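Local coordinates for AceL NrdHF-1-1 Intein (Metagenome, PDB 6ZGQ), which probably excises itself from a precursor and joins the flanking segments by class 3 protein splicing, being a naturally split intein held here as a linked, splice-inactive variant, at residues A[12-20]-A[141-150]; A[25-33]-A[43-51]. All coordinates share one frame; numbering follows the deposited sequence.

Contact 1 of 2, residues A[12-20]-A[141-150]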
ATOM      1  N   THR A  12       8.532   5.451   1.308  1.00 11.03           N
ATOM      2  CA  THR A  12       7.117   5.213   1.636  1.00 10.16           C
ATOM      3  C   THR A  12       7.022   5.028   3.152  1.00  9.37           C
ATOM      4  O   THR A  12       7.751   4.199   3.697  1.00  9.13           O
ATOM      5  CB  THR A  12       6.583   3.963   0.910  1.00 10.53           C
ATOM      6  OG1 THR A  12       6.571   4.221  -0.494  1.00 11.73           O
ATOM      7  CG2 THR A  12       5.162   3.598   1.352  1.00 11.24           C
ATOM      8  N   LYS A  13       6.158   5.801   3.824  1.00  8.72           N
ATOM      9  CA  LYS A  13       5.960   5.667   5.277  1.00  9.08           C
ATOM     10  C   LYS A  13       4.912   4.587   5.553  1.00  8.96           C
ATOM     11  O   LYS A  13       3.927   4.507   4.827  1.00  9.06           O
ATOM     12  CB  LYS A  13       5.554   7.004   5.910  1.00 10.00           C
ATOM     13  CG  LYS A  13       6.720   7.963   6.051  1.00 11.16           C
ATOM     14  CD  LYS A  13       6.289   9.294   6.613  1.00 12.88           C
ATOM     15  CE  LYS A  13       7.430  10.281   6.535  1.00 15.64           C
ATOM     16  NZ  LYS A  13       8.604   9.865   7.350  1.00 18.31           N
ATOM     17  N   VAL A  14       5.176   3.750   6.562  1.00  9.08           N
ATOM     18  CA  VAL A  14       4.265   2.693   7.032  1.00  8.74           C
ATOM     19  C   VAL A  14       3.726   3.150   8.392  1.00  9.08           C
ATOM     20  O   VAL A  14       4.520   3.523   9.265  1.00  8.75           O
ATOM     21  CB  VAL A  14       4.995   1.330   7.168  1.00  8.79           C
ATOM     22  CG1 VAL A  14       4.139   0.302   7.902  1.00  9.19           C
ATOM     23  CG2 VAL A  14       5.411   0.800   5.800  1.00  8.89           C
ATOM     24  N   THR A  15       2.399   3.167   8.542  1.00  8.92           N
ATOM     25  CA  THR A  15       1.760   3.557   9.809  1.00  9.01           C
ATOM     26  C   THR A  15       1.979   2.448  10.831  1.00  8.78           C
ATOM     27  O   THR A  15       1.708   1.290  10.523  1.00  9.01           O
ATOM     28  CB  THR A  15       0.283   3.899   9.582  1.00  8.90           C
ATOM     29  OG1 THR A  15       0.269   4.993   8.671  1.00  9.47           O
ATOM     30  CG2 THR A  15      -0.437   4.299  10.870  1.00  8.47           C
ATOM     31  N   THR A  16       2.537   2.826  11.991  1.00  8.79           N
ATOM     32  CA  THR A  16       2.836   1.936  13.129  1.00  9.06           C
ATOM     33  C   THR A  16       2.091   2.488  14.354  1.00 10.05           C
ATOM     34  O   THR A  16       1.478   3.559  14.235  1.00 10.81           O
ATOM     35  CB  THR A  16       4.363   1.829  13.395  1.00  8.53           C
ATOM     36  OG1 THR A  16       4.826   2.958  14.144  1.00  8.85           O
ATOM     37  CG2 THR A  16       5.154   1.739  12.101  1.00  8.77           C
ATOM     38  N   LYS A  17       2.129   1.765  15.486  1.00 11.03           N
ATOM     39  CA  LYS A  17       1.488   2.203  16.744  1.00 11.91           C
ATOM     40  C   LYS A  17       2.102   3.518  17.254  1.00 12.39           C
ATOM     41  O   LYS A  17       1.402   4.293  17.902  1.00 12.25           O
ATOM     42  CB  LYS A  17       1.568   1.123  17.845  1.00 13.35           C
ATOM     43  CG  LYS A  17       0.562   1.335  18.987  1.00 15.51           C
ATOM     44  CD  LYS A  17       0.761   0.407  20.179  1.00 18.92           C
ATOM     45  CE  LYS A  17      -0.008   0.913  21.393  1.00 20.77           C
ATOM     46  NZ  LYS A  17       0.040  -0.024  22.549  1.00 23.57           N
ATOM     47  N   ALA A  18       3.386   3.760  16.960  1.00 11.45           N
ATOM     48  CA  ALA A  18       4.115   4.942  17.448  1.00 11.39           C
ATOM     49  C   ALA A  18       3.972   6.151  16.515  1.00 10.43           C
ATOM     50  O   ALA A  18       3.986   7.288  16.990  1.00 10.97           O
ATOM     51  CB  ALA A  18       5.580   4.601  17.660  1.00 13.02           C
ATOM     52  N   GLY A  19       3.824   5.914  15.208  1.00  9.79           N
ATOM     53  CA  GLY A  19       3.780   7.009  14.219  1.00  9.62           C
ATOM     54  C   GLY A  19       3.863   6.504  12.792  1.00  9.69           C
ATOM     55  O   GLY A  19       3.416   5.375  12.531  1.00 11.07           O
ATOM     56  N   ASP A  20       4.440   7.322  11.898  1.00  9.39           N
ATOM     57  CA  ASP A  20       4.609   6.995  10.467  1.00  9.72           C
ATOM     58  C   ASP A  20       6.102   6.805  10.161  1.00  9.63           C
ATOM     59  O   ASP A  20       6.838   7.790  10.090  1.00 10.08           O
ATOM     60  CB  ASP A  20       4.030   8.097   9.570  1.00  9.25           C
ATOM     61  CG  ASP A  20       2.525   8.224   9.683  1.00  9.61           C
ATOM     62  OD1 ASP A  20       1.846   7.205   9.928  1.00  9.67           O
ATOM     63  OD2 ASP A  20       2.031   9.356   9.524  1.00 10.51           O
ATOM     64  N   PHE A 141      -1.478  -3.613   4.739  1.00  9.93           N
ATOM     65  CA  PHE A 141      -1.134  -2.658   5.816  1.00  9.67           C
ATOM     66  C   PHE A 141      -1.302  -1.213   5.326  1.00  8.69           C
ATOM     67  O   PHE A 141      -1.512  -0.992   4.130  1.00  8.36           O
ATOM     68  CB  PHE A 141       0.277  -2.931   6.374  1.00 10.38           C
ATOM     69  CG  PHE A 141       1.376  -2.875   5.342  1.00 10.98           C
ATOM     70  CD1 PHE A 141       1.960  -1.668   5.001  1.00 12.22           C
ATOM     71  CD2 PHE A 141       1.819  -4.028   4.713  1.00 12.84           C
ATOM     72  CE1 PHE A 141       2.966  -1.610   4.051  1.00 10.37           C
ATOM     73  CE2 PHE A 141       2.823  -3.975   3.765  1.00 11.14           C
ATOM     74  CZ  PHE A 141       3.391  -2.764   3.427  1.00 11.28           C
ATOM     75  N   VAL A 142      -1.246  -0.258   6.259  1.00  7.55           N
ATOM     76  CA  VAL A 142      -1.541   1.162   5.997  1.00  7.15           C
ATOM     77  C   VAL A 142      -0.223   1.911   5.755  1.00  7.44           C
ATOM     78  O   VAL A 142       0.723   1.773   6.543  1.00  7.57           O
ATOM     79  CB  VAL A 142      -2.365   1.794   7.161  1.00  6.01           C
ATOM     80  CG1 VAL A 142      -2.674   3.268   6.920  1.00  6.02           C
ATOM     81  CG2 VAL A 142      -3.672   1.038   7.361  1.00  5.28           C
ATOM     82  N   VAL A 143      -0.168   2.655   4.647  1.00  7.64           N
ATOM     83  CA  VAL A 143       0.967   3.534   4.300  1.00  7.82           C
ATOM     84  C   VAL A 143       0.479   4.988   4.315  1.00  8.10           C
ATOM     85  O   VAL A 143      -0.715   5.232   4.087  1.00  8.30           O
ATOM     86  CB  VAL A 143       1.585   3.186   2.917  1.00  7.66           C
ATOM     87  CG1 VAL A 143       2.294   1.837   2.952  1.00  7.67           C
ATOM     88  CG2 VAL A 143       0.547   3.207   1.802  1.00  7.65           C
ATOM     89  N   THR A 144       1.395   5.917   4.615  1.00  8.49           N
ATOM     90  CA  THR A 144       1.153   7.371   4.615  1.00  8.84           C
ATOM     91  C   THR A 144       2.018   8.010   3.516  1.00  9.47           C
ATOM     92  O   THR A 144       3.230   7.761   3.480  1.00  9.62           O
ATOM     93  CB  THR A 144       1.516   7.952   5.986  1.00  8.93           C
ATOM     94  OG1 THR A 144       0.936   7.103   6.978  1.00  9.07           O
ATOM     95  CG2 THR A 144       1.018   9.392   6.151  1.00  8.72           C
ATOM     96  N   ASP A 145       1.391   8.797   2.639  0.84  9.64           N
ATOM     97  CA  ASP A 145       2.073   9.489   1.534  0.84 10.16           C
ATOM     98  C   ASP A 145       2.667  10.814   2.035  0.84 11.07           C
ATOM     99  O   ASP A 145       2.536  11.122   3.226  0.84 10.57           O
ATOM    100  CB  ASP A 145       1.124   9.671   0.333  0.84 11.03           C
ATOM    101  CG  ASP A 145      -0.049  10.622   0.605  0.84 11.05           C
ATOM    102  OD1 ASP A 145       0.067  11.521   1.471  0.84 11.00           O
ATOM    103  OD2 ASP A 145      -1.073  10.473  -0.091  0.84 11.53           O
ATOM    104  N   GLU A 146       3.320  11.553   1.130  1.00 12.14           N
ATOM    105  CA  GLU A 146       3.993  12.841   1.422  1.00 13.65           C
ATOM    106  C   GLU A 146       3.029  13.927   1.926  1.00 13.48           C
ATOM    107  O   GLU A 146       3.488  14.902   2.527  1.00 14.40           O
ATOM    108  CB  GLU A 146       4.717  13.351   0.159  1.00 16.23           C
ATOM    109  CG  GLU A 146       5.815  12.426  -0.373  1.00 20.57           C
ATOM    110  CD  GLU A 146       5.404  11.531  -1.546  1.00 23.41           C
ATOM    111  OE1 GLU A 146       4.490  11.897  -2.318  1.00 27.49           O
ATOM    112  OE2 GLU A 146       6.021  10.452  -1.704  1.00 28.63           O
ATOM    113  N   HIS A 147       1.723  13.758   1.671  1.00 14.66           N
ATOM    114  CA  HIS A 147       0.669  14.721   2.033  1.00 15.85           C
ATOM    115  C   HIS A 147      -0.151  14.274   3.258  1.00 13.55           C
ATOM    116  O   HIS A 147      -1.228  14.826   3.507  1.00 15.76           O
ATOM    117  CB  HIS A 147      -0.253  14.957   0.829  1.00 17.07           C
ATOM    118  CG  HIS A 147       0.459  15.503  -0.362  1.00 21.41           C
ATOM    119  ND1 HIS A 147       0.252  15.027  -1.638  1.00 25.28           N
ATOM    120  CD2 HIS A 147       1.397  16.474  -0.467  1.00 22.01           C
ATOM    121  CE1 HIS A 147       1.021  15.692  -2.481  1.00 27.93           C
ATOM    122  NE2 HIS A 147       1.726  16.577  -1.795  1.00 24.55           N
ATOM    123  N   GLY A 148       0.363  13.290   4.006  1.00 10.91           N
ATOM    124  CA  GLY A 148      -0.238  12.838   5.260  1.00 10.50           C
ATOM    125  C   GLY A 148      -1.443  11.929   5.079  1.00 10.66           C
ATOM    126  O   GLY A 148      -2.057  11.578   6.067  1.00 10.43           O
ATOM    127  N   ASN A 149      -1.766  11.536   3.840  1.00 10.63           N
ATOM    128  CA  ASN A 149      -2.931  10.678   3.543  1.00 10.57           C
ATOM    129  C   ASN A 149      -2.550   9.215   3.746  1.00 10.48           C
ATOM    130  O   ASN A 149      -1.486   8.796   3.269  1.00 12.07           O
ATOM    131  CB  ASN A 149      -3.434  10.868   2.104  1.00 11.11           C
ATOM    132  CG  ASN A 149      -3.759  12.308   1.770  1.00 11.50           C
ATOM    133  OD1 ASN A 149      -3.208  12.871   0.824  1.00 14.92           O
ATOM    134  ND2 ASN A 149      -4.649  12.913   2.543  1.00 10.48           N
ATOM    135  N   ARG A 150      -3.409   8.459   4.438  1.00  9.77           N
ATOM    136  CA  ARG A 150      -3.199   7.031   4.714  1.00  9.50           C
ATOM    137  C   ARG A 150      -4.122   6.205   3.804  1.00  8.90           C
ATOM    138  O   ARG A 150      -5.243   6.635   3.516  1.00  8.84           O
ATOM    139  CB  ARG A 150      -3.422   6.740   6.210  1.00  9.77           C
ATOM    140  CG  ARG A 150      -2.469   7.530   7.093  1.00 11.00           C
ATOM    141  CD  ARG A 150      -2.425   7.121   8.556  1.00 11.85           C
ATOM    142  NE  ARG A 150      -1.409   7.940   9.210  1.00 12.61           N
ATOM    143  CZ  ARG A 150      -1.568   9.213   9.569  1.00 13.12           C
ATOM    144  NH1 ARG A 150      -2.725   9.846   9.385  1.00 13.45           N
ATOM    145  NH2 ARG A 150      -0.556   9.861  10.133  1.00 13.53           N
TER

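Contact 2 of 2, residues A[25-33]-A[43-51]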
ATOM      1  N   ASN A  25      13.103   1.451   7.292  1.00  9.53           N
ATOM      2  CA  ASN A  25      13.476   1.373   8.718  1.00  9.92           C
ATOM      3  C   ASN A  25      12.596   0.395   9.508  1.00  9.76           C
ATOM      4  O   ASN A  25      12.846   0.201  10.695  1.00 10.55           O
ATOM      5  CB  ASN A  25      13.421   2.760   9.376  1.00 10.02           C
ATOM      6  CG  ASN A  25      14.411   3.726   8.772  1.00 10.94           C
ATOM      7  OD1 ASN A  25      14.065   4.856   8.440  1.00 11.48           O
ATOM      8  ND2 ASN A  25      15.649   3.282   8.614  1.00 10.25           N
ATOM      9  N   ILE A  26      11.591  -0.212   8.867  1.00  9.16           N
ATOM     10  CA  ILE A  26      10.707  -1.197   9.526  1.00  9.12           C
ATOM     11  C   ILE A  26      11.512  -2.475   9.822  1.00  9.46           C
ATOM     12  O   ILE A  26      12.244  -2.953   8.943  1.00  9.91           O
ATOM     13  CB  ILE A  26       9.466  -1.528   8.655  1.00  8.55           C
ATOM     14  CG1 ILE A  26       8.522  -0.314   8.546  1.00  7.65           C
ATOM     15  CG2 ILE A  26       8.729  -2.756   9.187  1.00  8.33           C
ATOM     16  CD1 ILE A  26       7.739  -0.006   9.804  1.00  7.12           C
ATOM     17  N   THR A  27      11.397  -2.975  11.063  1.00  8.99           N
ATOM     18  CA  THR A  27      11.980  -4.257  11.507  1.00  9.98           C
ATOM     19  C   THR A  27      10.833  -5.202  11.885  1.00 10.42           C
ATOM     20  O   THR A  27       9.669  -4.779  11.892  1.00  9.94           O
ATOM     21  CB  THR A  27      12.896  -4.093  12.742  1.00 11.91           C
ATOM     22  OG1 THR A  27      12.083  -3.988  13.914  1.00 12.30           O
ATOM     23  CG2 THR A  27      13.813  -2.876  12.635  1.00 13.27           C
ATOM     24  N   LEU A  28      11.175  -6.451  12.213  1.00 10.50           N
ATOM     25  CA  LEU A  28      10.203  -7.468  12.635  1.00 10.22           C
ATOM     26  C   LEU A  28       9.625  -7.117  14.022  1.00 11.19           C
ATOM     27  O   LEU A  28       8.577  -7.651  14.400  1.00 12.92           O
ATOM     28  CB  LEU A  28      10.861  -8.853  12.645  1.00  9.54           C
ATOM     29  CG  LEU A  28      11.597  -9.238  11.358  1.00  9.20           C
ATOM     30  CD1 LEU A  28      12.285 -10.584  11.524  1.00  9.09           C
ATOM     31  CD2 LEU A  28      10.644  -9.258  10.174  1.00  9.16           C
ATOM     32  N   GLU A  29      10.301  -6.214  14.748  1.00 12.73           N
ATOM     33  CA  GLU A  29       9.887  -5.769  16.099  1.00 13.86           C
ATOM     34  C   GLU A  29       8.932  -4.563  16.076  1.00 11.59           C
ATOM     35  O   GLU A  29       8.407  -4.189  17.130  1.00 12.75           O
ATOM     36  CB  GLU A  29      11.118  -5.433  16.942  1.00 16.99           C
ATOM     37  CG  GLU A  29      12.015  -6.629  17.207  1.00 20.75           C
ATOM     38  CD  GLU A  29      12.756  -6.508  18.517  1.00 24.71           C
ATOM     39  OE1 GLU A  29      13.473  -5.503  18.702  1.00 29.80           O
ATOM     40  OE2 GLU A  29      12.621  -7.420  19.362  1.00 31.58           O
ATOM     41  N   ASP A  30       8.709  -3.967  14.897  1.00 10.13           N
ATOM     42  CA  ASP A  30       7.763  -2.841  14.748  1.00  9.77           C
ATOM     43  C   ASP A  30       6.322  -3.367  14.799  1.00  9.41           C
ATOM     44  O   ASP A  30       6.079  -4.522  14.447  1.00  9.58           O
ATOM     45  CB  ASP A  30       8.003  -2.055  13.449  1.00  9.95           C
ATOM     46  CG  ASP A  30       9.186  -1.117  13.545  1.00 10.40           C
ATOM     47  OD1 ASP A  30       9.217  -0.306  14.483  1.00 11.15           O
ATOM     48  OD2 ASP A  30      10.091  -1.213  12.692  1.00 11.45           O
ATOM     49  N   GLU A  31       5.402  -2.510  15.244  1.00  9.02           N
ATOM     50  CA  GLU A  31       3.966  -2.809  15.340  1.00  9.15           C
ATOM     51  C   GLU A  31       3.236  -2.041  14.232  1.00  8.55           C
ATOM     52  O   GLU A  31       2.888  -0.866  14.425  1.00  8.97           O
ATOM     53  CB  GLU A  31       3.444  -2.410  16.725  1.00 10.96           C
ATOM     54  CG  GLU A  31       4.183  -3.104  17.855  1.00 12.30           C
ATOM     55  CD  GLU A  31       3.678  -2.678  19.216  1.00 15.42           C
ATOM     56  OE1 GLU A  31       4.129  -1.628  19.720  1.00 19.06           O
ATOM     57  OE2 GLU A  31       2.831  -3.399  19.775  1.00 20.27           O
ATOM     58  N   VAL A  32       2.986  -2.726  13.113  0.77  7.63           N
ATOM     59  CA  VAL A  32       2.475  -2.123  11.871  0.77  7.56           C
ATOM     60  C   VAL A  32       0.952  -2.208  11.861  0.77  7.73           C
ATOM     61  O   VAL A  32       0.406  -3.257  12.228  0.77  8.20           O
ATOM     62  CB  VAL A  32       3.055  -2.859  10.630  0.77  7.02           C
ATOM     63  CG1 VAL A  32       2.423  -2.375   9.331  0.77  6.98           C
ATOM     64  CG2 VAL A  32       4.571  -2.698  10.576  0.77  7.00           C
ATOM     65  N   LEU A  33       0.286  -1.121  11.451  1.00  7.89           N
ATOM     66  CA  LEU A  33      -1.179  -1.115  11.277  1.00  8.56           C
ATOM     67  C   LEU A  33      -1.513  -1.949  10.042  1.00  9.20           C
ATOM     68  O   LEU A  33      -1.246  -1.509   8.911  1.00  8.96           O
ATOM     69  CB  LEU A  33      -1.711   0.317  11.122  1.00  8.54           C
ATOM     70  CG  LEU A  33      -3.238   0.453  11.073  1.00  8.79           C
ATOM     71  CD1 LEU A  33      -3.878  -0.124  12.327  1.00  8.35           C
ATOM     72  CD2 LEU A  33      -3.656   1.902  10.880  1.00  8.76           C
ATOM     73  N   SER A  43      -5.664  -3.753  12.921  1.00 12.80           N
ATOM     74  CA  SER A  43      -4.934  -4.129  14.147  1.00 12.57           C
ATOM     75  C   SER A  43      -3.434  -3.910  13.944  1.00 11.63           C
ATOM     76  O   SER A  43      -3.000  -3.808  12.792  1.00 11.73           O
ATOM     77  CB  SER A  43      -5.220  -5.585  14.532  1.00 12.50           C
ATOM     78  OG  SER A  43      -4.921  -6.480  13.474  1.00 13.70           O
ATOM     79  N   TYR A  44      -2.678  -3.791  15.044  1.00 11.16           N
ATOM     80  CA  TYR A  44      -1.209  -3.697  15.000  1.00 11.23           C
ATOM     81  C   TYR A  44      -0.628  -5.115  15.181  1.00 11.55           C
ATOM     82  O   TYR A  44      -1.013  -5.829  16.114  1.00 11.93           O
ATOM     83  CB  TYR A  44      -0.666  -2.705  16.047  1.00 11.18           C
ATOM     84  CG  TYR A  44      -1.214  -1.303  15.900  1.00 11.56           C
ATOM     85  CD1 TYR A  44      -0.645  -0.399  15.010  1.00 11.58           C
ATOM     86  CD2 TYR A  44      -2.311  -0.883  16.644  1.00 12.93           C
ATOM     87  CE1 TYR A  44      -1.149   0.881  14.867  1.00 11.95           C
ATOM     88  CE2 TYR A  44      -2.816   0.400  16.513  1.00 12.74           C
ATOM     89  CZ  TYR A  44      -2.231   1.279  15.623  1.00 12.20           C
ATOM     90  OH  TYR A  44      -2.726   2.551  15.480  1.00 13.23           O
ATOM     91  N   THR A  45       0.255  -5.514  14.262  0.99 11.77           N
ATOM     92  CA  THR A  45       0.928  -6.826  14.268  0.99 11.96           C
ATOM     93  C   THR A  45       2.390  -6.609  13.861  0.99 10.76           C
ATOM     94  O   THR A  45       2.697  -5.594  13.242  0.99  9.57           O
ATOM     95  CB  THR A  45       0.295  -7.796  13.245  0.99 12.94           C
ATOM     96  OG1 THR A  45       0.336  -7.186  11.951  0.99 13.11           O
ATOM     97  CG2 THR A  45      -1.154  -8.142  13.595  0.99 12.27           C
ATOM     98  N   ASN A  46       3.266  -7.548  14.224  1.00 10.26           N
ATOM     99  CA  ASN A  46       4.676  -7.533  13.798  1.00 10.18           C
ATOM    100  C   ASN A  46       4.732  -8.078  12.369  1.00 10.30           C
ATOM    101  O   ASN A  46       4.045  -9.051  12.048  1.00 10.46           O
ATOM    102  CB  ASN A  46       5.556  -8.342  14.763  1.00 10.58           C
ATOM    103  CG  ASN A  46       5.496  -7.811  16.178  1.00 10.73           C
ATOM    104  OD1 ASN A  46       6.093  -6.783  16.501  1.00 11.60           O
ATOM    105  ND2 ASN A  46       4.748  -8.496  17.024  1.00 12.70           N
ATOM    106  N   PRO A  47       5.517  -7.433  11.479  1.00  9.44           N
ATOM    107  CA  PRO A  47       5.805  -8.051  10.180  1.00  9.54           C
ATOM    108  C   PRO A  47       6.545  -9.372  10.403  1.00  9.93           C
ATOM    109  O   PRO A  47       7.311  -9.462  11.364  1.00 10.22           O
ATOM    110  CB  PRO A  47       6.716  -7.037   9.465  1.00  9.10           C
ATOM    111  CG  PRO A  47       6.673  -5.781  10.273  1.00  8.80           C
ATOM    112  CD  PRO A  47       6.149  -6.116  11.643  1.00  8.50           C
ATOM    113  N   THR A  48       6.293 -10.366   9.542  1.00  9.87           N
ATOM    114  CA  THR A  48       6.956 -11.681   9.589  1.00 10.35           C
ATOM    115  C   THR A  48       8.143 -11.736   8.608  1.00 10.47           C
ATOM    116  O   THR A  48       9.001 -12.601   8.750  1.00 10.46           O
ATOM    117  CB  THR A  48       5.972 -12.825   9.276  1.00 10.41           C
ATOM    118  OG1 THR A  48       5.463 -12.643   7.954  1.00 10.36           O
ATOM    119  CG2 THR A  48       4.820 -12.856  10.285  1.00 10.55           C
ATOM    120  N   LYS A  49       8.191 -10.818   7.639  1.00 10.31           N
ATOM    121  CA  LYS A  49       9.403 -10.595   6.836  1.00 12.34           C
ATOM    122  C   LYS A  49       9.433  -9.187   6.237  1.00 12.23           C
ATOM    123  O   LYS A  49       8.368  -8.604   5.989  1.00 12.38           O
ATOM    124  CB  LYS A  49       9.574 -11.669   5.746  1.00 13.67           C
ATOM    125  CG  LYS A  49       8.419 -11.811   4.768  1.00 15.69           C
ATOM    126  CD  LYS A  49       8.789 -12.641   3.544  1.00 17.53           C
ATOM    127  CE  LYS A  49       8.947 -14.124   3.864  1.00 18.87           C
ATOM    128  NZ  LYS A  49       7.659 -14.783   4.231  1.00 19.00           N
ATOM    129  N   THR A  50      10.655  -8.656   6.072  1.00 10.76           N
ATOM    130  CA  THR A  50      10.945  -7.409   5.348  1.00 10.31           C
ATOM    131  C   THR A  50      11.854  -7.783   4.165  1.00 11.53           C
ATOM    132  O   THR A  50      12.630  -8.738   4.293  1.00 11.86           O
ATOM    133  CB  THR A  50      11.669  -6.387   6.243  1.00  9.80           C
ATOM    134  OG1 THR A  50      12.947  -6.912   6.597  1.00  9.78           O
ATOM    135  CG2 THR A  50      10.877  -6.094   7.512  1.00  8.93           C
ATOM    136  N   GLN A  51      11.711  -7.077   3.037  1.00 11.14           N
ATOM    137  CA  GLN A  51      12.458  -7.363   1.800  1.00 11.34           C
ATOM    138  C   GLN A  51      13.063  -6.050   1.288  1.00 10.97           C
ATOM    139  O   GLN A  51      12.415  -4.995   1.392  1.00 11.28           O
ATOM    140  CB  GLN A  51      11.556  -8.020   0.732  1.00 13.08           C
ATOM    141  CG  GLN A  51      11.172  -7.105  -0.434  1.00 14.59           C
ATOM    142  CD  GLN A  51      10.560  -7.819  -1.631  1.00 15.54           C
ATOM    143  OE1 GLN A  51      10.628  -7.311  -2.753  1.00 17.47           O
ATOM    144  NE2 GLN A  51       9.963  -8.985  -1.411  1.00 14.42           N
TER

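Contact 1 of 2, residues A[12-20]-A[141-150]
D20 and R150 close one end of this contact with a salt bridge, and T15 and T144 bring their hydroxyls to the same carboxylate. Along the D20 side chain, CB lies 4.2 Å from T144 OG1, at the limit of contact. CG is turned anti to the carbonyl carbon (chi1 -66°), which aims the carboxylate across at T144 and R150. At the tip the two oxygens divide the work. OD1 takes the T15 hydroxyl at 3.0 Å from OG1, from above the carboxylate plane. The T144 hydroxyl adds a weak bond, OG1 to OD1 3.1 Å, and R150 NE a weak, long one. OD2 uses its syn lone pair for R150 NH2 at 2.7 Å in a bent bond, the carboxylate and guanidinium planes 36° apart. Several donors thus fix the carboxylate, which would be expected to favour its charged form. T15 OG1 and T144 OG1 are only 2.8 Å apart but do not bond to each other; both hydroxyls turn to D20 OD1 instead, that of T144 only weakly. R150 reaches in extended from CG to NE, with T144 CG2 over one guanidinium face.

Beneath this polar cluster runs an antiparallel pairing: T144 N bonds to K13 O at 2.9 Å and T15 N to V142 O at 3.0 Å. V14 and V143, a non-hydrogen-bonded pair, point to the other face, where V14 CG2 meets F141 CE1 at 3.9 Å obliquely to the ring.

Strand 13-15 is flanked by 140-144 on one side and 20-22 on another within the curled all-beta body expected of the Hint fold of inteins. F141 and V143 pack on strand 150-154, while V14, T15, F141 and V142 rest on strand 32-35.

Contact 2 of 2, residues A[25-33]-A[43-51]
P47 sits at the apolar centre and presents CG to I26 and V32, which come to it side by side. CG meets I26 CG2 at 3.8 Å and, for one of the two modelled V32 conformers, V32 CG2 at 3.7 Å; the I26 and V32 side chains each run at about a right angle to that of P47. CD comes to 3.2 Å from D30 O and CG also touches T27 O, so the ring rests on the carbonyls at both ends of the 27-30 turn. L28 lies along the backbone that follows P47: its CD2 is 3.5 Å from P47 O and touches K49 CA and the T50 methyl CG2. Behind P47, I26 and V32 continue onto V14, I26 also reaching L134, which ties this patch to the interior.

A second nonpolar contact, L33 on the Y44 ring, stands farther along. L33, with CG anti to its backbone N (chi1 -174°), places CD1 over one face of the ring, offset toward the rim, 4.0 Å from the centroid and 19° off the normal, a CH-pi contact; M108 touches both side chains. L33 and Y44 are a non-hydrogen-bonded pair of the antiparallel hairpin formed by strands 32-35 and 42-45. Next to them V32 and T45 are the hydrogen-bonded pair, joined by V32 N to T45 O at 2.9 Å and T45 N to V32 O at 3.0 Å. Before the hairpin strand begins, segment 25-33 folds through a type I turn from T27 to D30, with N46 packed against the backbone of that turn.

At the polar edge D30 braces the turn from within its own segment: OD2 accepts the T27 N-H at 2.7 Å, nearly straight, and OD1 pairs with K21. T27 OG1 accepts from E29 N, an ST turn.

How the contacts relate
The centres of contact 1 and contact 2 lie about 13 Å apart, and contact 2 is nested along the chain inside the loop that contact 1 closes: 12-20, 25-33 and 43-51 come early, 141-150 near the end. Contact 1 therefore joins distant parts of the sequence, contact 2 near neighbours. They meet directly: a probable backbone hydrogen bond of 2.9 Å from V142 N to L33 O and a backbone bond between T15 and L33 lay hairpin strand 32-35 against strands 140-144 and 13-15. K17 N to E31 O, also 2.9 Å, extends the junction beyond the strand ends, binding the beginning and end of the intein into one compact, all-beta body.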